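PDB 6WPU: flavin-containing monooxygenase from Allium sativum, which binds FAD and probably uses it to insert an oxygen atom at the sulfur of S-allyl-L-cysteine in garlic. Local coordinates for residues K367-M370 with M371-V374; E375-Y378 with K379-A383. All coordinates share one frame; numbering follows the deposited sequence.

Contact 1. Residues K367-M370 with M371-V374. With SO4 (sulfate ion), chain F.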
loop_
_atom_site.group_PDB
_atom_site.type_symbol
_atom_site.label_atom_id
_atom_site.label_comp_id
_atom_site.label_asym_id
_atom_site.label_seq_id
_atom_site.Cartn_x
_atom_site.Cartn_y
_atom_site.Cartn_z
ATOM N N LYS A 367 26.153 6.346 11.032
ATOM C CA LYS A 367 25.413 7.216 10.124
ATOM C C LYS A 367 26.079 7.279 8.759
ATOM O O LYS A 367 25.401 7.247 7.723
ATOM C CB LYS A 367 25.296 8.620 10.712
ATOM C CG LYS A 367 24.398 8.717 11.927
ATOM C CD LYS A 367 24.304 10.150 12.418
ATOM C CE LYS A 367 23.432 10.255 13.669
ATOM N NZ LYS A 367 24.160 9.776 14.882
ATOM N N LYS A 368 27.409 7.382 8.740
ATOM C CA LYS A 368 28.134 7.431 7.476
ATOM C C LYS A 368 27.960 6.134 6.697
ATOM O O LYS A 368 27.762 6.156 5.477
ATOM C CB LYS A 368 29.616 7.712 7.736
ATOM C CG LYS A 368 30.424 8.054 6.489
ATOM C CD LYS A 368 31.928 8.009 6.774
ATOM C CE LYS A 368 32.729 8.362 5.530
ATOM N NZ LYS A 368 31.835 8.442 4.336
ATOM N N GLU A 369 28.024 4.991 7.384
ATOM C CA GLU A 369 27.848 3.716 6.697
ATOM C C GLU A 369 26.432 3.567 6.165
ATOM O O GLU A 369 26.232 3.093 5.039
ATOM C CB GLU A 369 28.191 2.564 7.632
ATOM C CG GLU A 369 29.685 2.262 7.690
ATOM C CD GLU A 369 30.109 1.694 9.034
ATOM O OE1 GLU A 369 29.271 1.633 9.966
ATOM O OE2 GLU A 369 31.292 1.318 9.159
ATOM N N MET A 370 25.433 3.964 6.957
ATOM C CA MET A 370 24.068 3.935 6.447
ATOM C C MET A 370 23.925 4.836 5.231
ATOM O O MET A 370 23.299 4.454 4.234
ATOM C CB MET A 370 23.080 4.344 7.538
ATOM C CG MET A 370 22.880 3.273 8.597
ATOM S SD MET A 370 21.524 3.690 9.710
ATOM C CE MET A 370 22.358 4.817 10.849
ATOM N N MET A 371 24.509 6.034 5.288
ATOM C CA MET A 371 24.387 6.956 4.171
ATOM C C MET A 371 25.117 6.427 2.938
ATOM O O MET A 371 24.629 6.580 1.813
ATOM C CB MET A 371 24.899 8.337 4.575
ATOM C CG MET A 371 24.646 9.396 3.520
ATOM S SD MET A 371 22.886 9.627 3.140
ATOM C CE MET A 371 22.364 10.520 4.609
ATOM N N GLU A 372 26.271 5.778 3.129
ATOM C CA GLU A 372 26.973 5.155 2.010
ATOM C C GLU A 372 26.156 4.021 1.407
ATOM O O GLU A 372 26.174 3.818 0.185
ATOM C CB GLU A 372 28.338 4.636 2.462
ATOM C CG GLU A 372 29.319 5.734 2.781
ATOM C CD GLU A 372 30.616 5.223 3.393
ATOM O OE1 GLU A 372 30.667 4.053 3.843
ATOM O OE2 GLU A 372 31.591 6.005 3.423
ATOM N N ASP A 373 25.429 3.277 2.243
ATOM C CA ASP A 373 24.615 2.184 1.723
ATOM C C ASP A 373 23.499 2.708 0.820
ATOM O O ASP A 373 23.244 2.152 -0.255
ATOM C CB ASP A 373 24.048 1.368 2.879
ATOM C CG ASP A 373 23.473 0.046 2.428
ATOM O OD1 ASP A 373 24.236 -0.798 1.925
ATOM O OD2 ASP A 373 22.252 -0.152 2.569
ATOM N N VAL A 374 22.824 3.781 1.238
ATOM C CA VAL A 374 21.781 4.360 0.400
ATOM C C VAL A 374 22.369 4.860 -0.909
ATOM O O VAL A 374 21.785 4.662 -1.982
ATOM C CB VAL A 374 21.056 5.489 1.148
ATOM C CG1 VAL A 374 20.001 6.102 0.246
ATOM C CG2 VAL A 374 20.429 4.956 2.427
HETATM S S SO4 F . 27.764 7.627 14.263
HETATM O O1 SO4 F . 27.851 8.283 12.964
HETATM O O2 SO4 F . 26.971 6.408 14.165
HETATM O O3 SO4 F . 29.110 7.264 14.701
HETATM O O4 SO4 F . 27.138 8.553 15.216
#
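The Glu372 carboxylate is approached over one of its faces: Lys368, one helical turn earlier, brings its ammonium to OE2 from above the plane, 37° out of it, with NZ 2.6 Å from Glu372 OE2. This short salt bridge exemplifies the i, i+4 pairing of opposite charges along a helix. The two side chains reach it differently. Lys368 carries CG anti to its backbone N (chi1 -169°) and runs out extended until the last bond, where NZ folds back almost eclipsed with CG (chi4 -9°), which brings it to the carboxylate. Glu372 stretches straight beyond CG, which itself rests 3.1 Å from Lys368 O. The other oxygen, OE1, faces the neighbouring Glu369, whose OE2 stays 6.0 Å from Glu372 OE1, and the lysine probably softens that meeting of like charges. Glu369 is meanwhile engaged through OE1 with the amide of Thr366, a bond that suits the third residue of a helix in a capping box.

At the beginning of the helix a sulfate, probably from the crystallisation liquor, sits against Lys367. The backbone N is shared between two of its oxygens, O1 and O2, each 3.2 Å from Lys367 N, while Lys367 NZ gives a weak bond to O4. An anion at this end would probably be welcomed by the helix dipole. Behind these groups the i to i+4 ladder proceeds regularly, Met371 N lying 2.9 Å from Lys367 O and Val374 N 3.1 Å from Met370 O.

The inward-facing residues meet loops: the buried Met370 and Val374 lie on Tyr320 and Pro318, with Met371 on Pro326 and Asp373 at the margin on Tyr320, which seats the first half of helix 367-383 against the chain just after strand 315-317.

Contact 2. Residues E375-Y378 with K379-A383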
loop_
_atom_site.group_PDB
_atom_site.type_symbol
_atom_site.label_atom_id
_atom_site.label_comp_id
_atom_site.label_asym_id
_atom_site.label_seq_id
_atom_site.Cartn_x
_atom_site.Cartn_y
_atom_site.Cartn_z
ATOM N N GLU A 375 23.520 5.533 -0.839
ATOM C CA GLU A 375 24.149 6.058 -2.047
ATOM C C GLU A 375 24.555 4.935 -2.985
ATOM O O GLU A 375 24.416 5.059 -4.208
ATOM C CB GLU A 375 25.354 6.925 -1.679
ATOM C CG GLU A 375 24.953 8.329 -1.224
ATOM C CD GLU A 375 26.030 9.058 -0.419
ATOM O OE1 GLU A 375 27.095 8.458 -0.132
ATOM O OE2 GLU A 375 25.800 10.237 -0.065
ATOM N N ALA A 376 25.051 3.824 -2.430
ATOM C CA ALA A 376 25.375 2.665 -3.258
ATOM C C ALA A 376 24.131 2.131 -3.954
ATOM O O ALA A 376 24.174 1.767 -5.137
ATOM C CB ALA A 376 26.014 1.571 -2.405
ATOM N N TYR A 377 23.010 2.081 -3.232
ATOM C CA TYR A 377 21.770 1.614 -3.835
ATOM C C TYR A 377 21.335 2.541 -4.969
ATOM O O TYR A 377 20.972 2.071 -6.050
ATOM C CB TYR A 377 20.688 1.488 -2.761
ATOM C CG TYR A 377 19.361 1.003 -3.287
ATOM C CD1 TYR A 377 19.201 -0.295 -3.754
ATOM C CD2 TYR A 377 18.266 1.839 -3.308
ATOM C CE1 TYR A 377 17.976 -0.738 -4.247
ATOM C CE2 TYR A 377 17.044 1.408 -3.789
ATOM C CZ TYR A 377 16.902 0.120 -4.255
ATOM O OH TYR A 377 15.661 -0.281 -4.726
ATOM N N TYR A 378 21.389 3.861 -4.748
ATOM C CA TYR A 378 20.988 4.814 -5.782
ATOM C C TYR A 378 21.850 4.670 -7.030
ATOM O O TYR A 378 21.368 4.855 -8.155
ATOM C CB TYR A 378 21.088 6.245 -5.253
ATOM C CG TYR A 378 20.044 6.649 -4.233
ATOM C CD1 TYR A 378 18.947 5.837 -3.953
ATOM C CD2 TYR A 378 20.148 7.861 -3.564
ATOM C CE1 TYR A 378 17.979 6.229 -3.019
ATOM C CE2 TYR A 378 19.203 8.255 -2.635
ATOM C CZ TYR A 378 18.121 7.441 -2.365
ATOM O OH TYR A 378 17.186 7.856 -1.445
ATOM N N LYS A 379 23.132 4.353 -6.847
ATOM C CA LYS A 379 24.037 4.231 -7.977
ATOM C C LYS A 379 23.836 2.918 -8.719
ATOM O O LYS A 379 23.988 2.885 -9.947
ATOM C CB LYS A 379 25.488 4.377 -7.511
ATOM C CG LYS A 379 25.996 5.812 -7.583
ATOM C CD LYS A 379 27.311 5.971 -6.828
ATOM C CE LYS A 379 27.702 7.436 -6.673
ATOM N NZ LYS A 379 28.008 7.772 -5.250
ATOM N N GLN A 380 23.491 1.840 -8.004
ATOM C CA GLN A 380 23.067 0.610 -8.669
ATOM C C GLN A 380 21.846 0.857 -9.550
ATOM O O GLN A 380 21.808 0.429 -10.706
ATOM C CB GLN A 380 22.749 -0.476 -7.650
ATOM C CG GLN A 380 23.925 -1.157 -7.022
ATOM C CD GLN A 380 23.485 -2.006 -5.849
ATOM O OE1 GLN A 380 23.772 -1.688 -4.697
ATOM N NE2 GLN A 380 22.754 -3.079 -6.135
ATOM N N MET A 381 20.819 1.517 -9.003
ATOM C CA MET A 381 19.648 1.856 -9.805
ATOM C C MET A 381 20.053 2.631 -11.049
ATOM O O MET A 381 19.628 2.315 -12.164
ATOM C CB MET A 381 18.651 2.687 -8.993
ATOM C CG MET A 381 17.988 1.984 -7.825
ATOM S SD MET A 381 16.778 3.066 -7.047
ATOM C CE MET A 381 15.654 3.386 -8.431
ATOM N N GLU A 382 20.866 3.668 -10.866
ATOM C CA GLU A 382 21.264 4.508 -11.986
ATOM C C GLU A 382 22.092 3.720 -12.991
ATOM O O GLU A 382 21.925 3.881 -14.205
ATOM C CB GLU A 382 22.018 5.719 -11.450
ATOM C CG GLU A 382 23.082 6.279 -12.342
ATOM C CD GLU A 382 23.842 7.378 -11.634
ATOM O OE1 GLU A 382 23.221 8.420 -11.337
ATOM O OE2 GLU A 382 25.043 7.186 -11.334
ATOM N N ALA A 383 22.954 2.825 -12.505
ATOM C CA ALA A 383 23.727 1.961 -13.392
ATOM C C ALA A 383 22.885 0.866 -14.025
ATOM O O ALA A 383 23.389 0.134 -14.884
ATOM C CB ALA A 383 24.897 1.330 -12.637
#
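Ala376 O accepts two amides from the following turn: Gln380 N at 2.9 Å from Ala376 O gives the regular helical bond, and Lys379 N adds a weak, bent one at 3.3 Å from the same Ala376 O. The second bond is a minor, bifurcated addition, and the neighbouring bonds keep the i to i+4 pattern, with Lys379 N also giving its stronger bond to Glu375 O. The aliphatic part of Lys379 passes over that same carbonyl, CB lying 3.5 Å from Glu375 O. Its ammonium does not close a salt bridge with Glu375, since Lys379 NZ remains 5.2 Å from Glu375 OE1, a distance at which any attraction would probably be mild.

The distinctive side-chain contact joins Tyr377 to Met381. A first torsion of -180° sets the tyrosine ring opposite the backbone N, where it stands out from the helix and turns one face toward Met381. The methionine reaches back to this face. Its CG sits 4.3 Å from the centroid of the Tyr377 ring, only 17° off the normal, a CH-pi contact, whereas the sulfur meets the ring obliquely near its rim, Met381 SD being 3.7 Å from Tyr377 CE2. The underlying bond from Met381 N to Tyr377 O is 3.0 Å long and nearly straight at 173°, so backbone and side chains link the same pair of residues.

Thr391 fixes the far end of the ring by accepting a hydrogen bond from Tyr377 OH on its carbonyl oxygen, and it also packs on Met381. The neighbouring Tyr378 turns to Pro318 and makes a cation-pi contact with Arg315. Taken together, the turn illustrates an i, i+4 Met-aromatic pair on an alpha-helix, held between the helix and the loop that follows it.

In the fold
Contacts 1 and 2 divide a single helix, 367-383, between them: residues 367-374 form its opening turns and residues 375-383 the turns after them. Their centres are about 13 Å apart and lie about 26 and 24 Å from the centre of the chain, so the helix belongs to the periphery of the molecule. All four segments belong to the flavin-binding monooxygenase-like part of the chain, yet they come later in sequence than the residues that line the FAD pocket. Pro318 serves both contacts, touching Val374 in the first and Tyr378 in the second. The helix thus docks along one side on loops, while most of its charged residues are exposed.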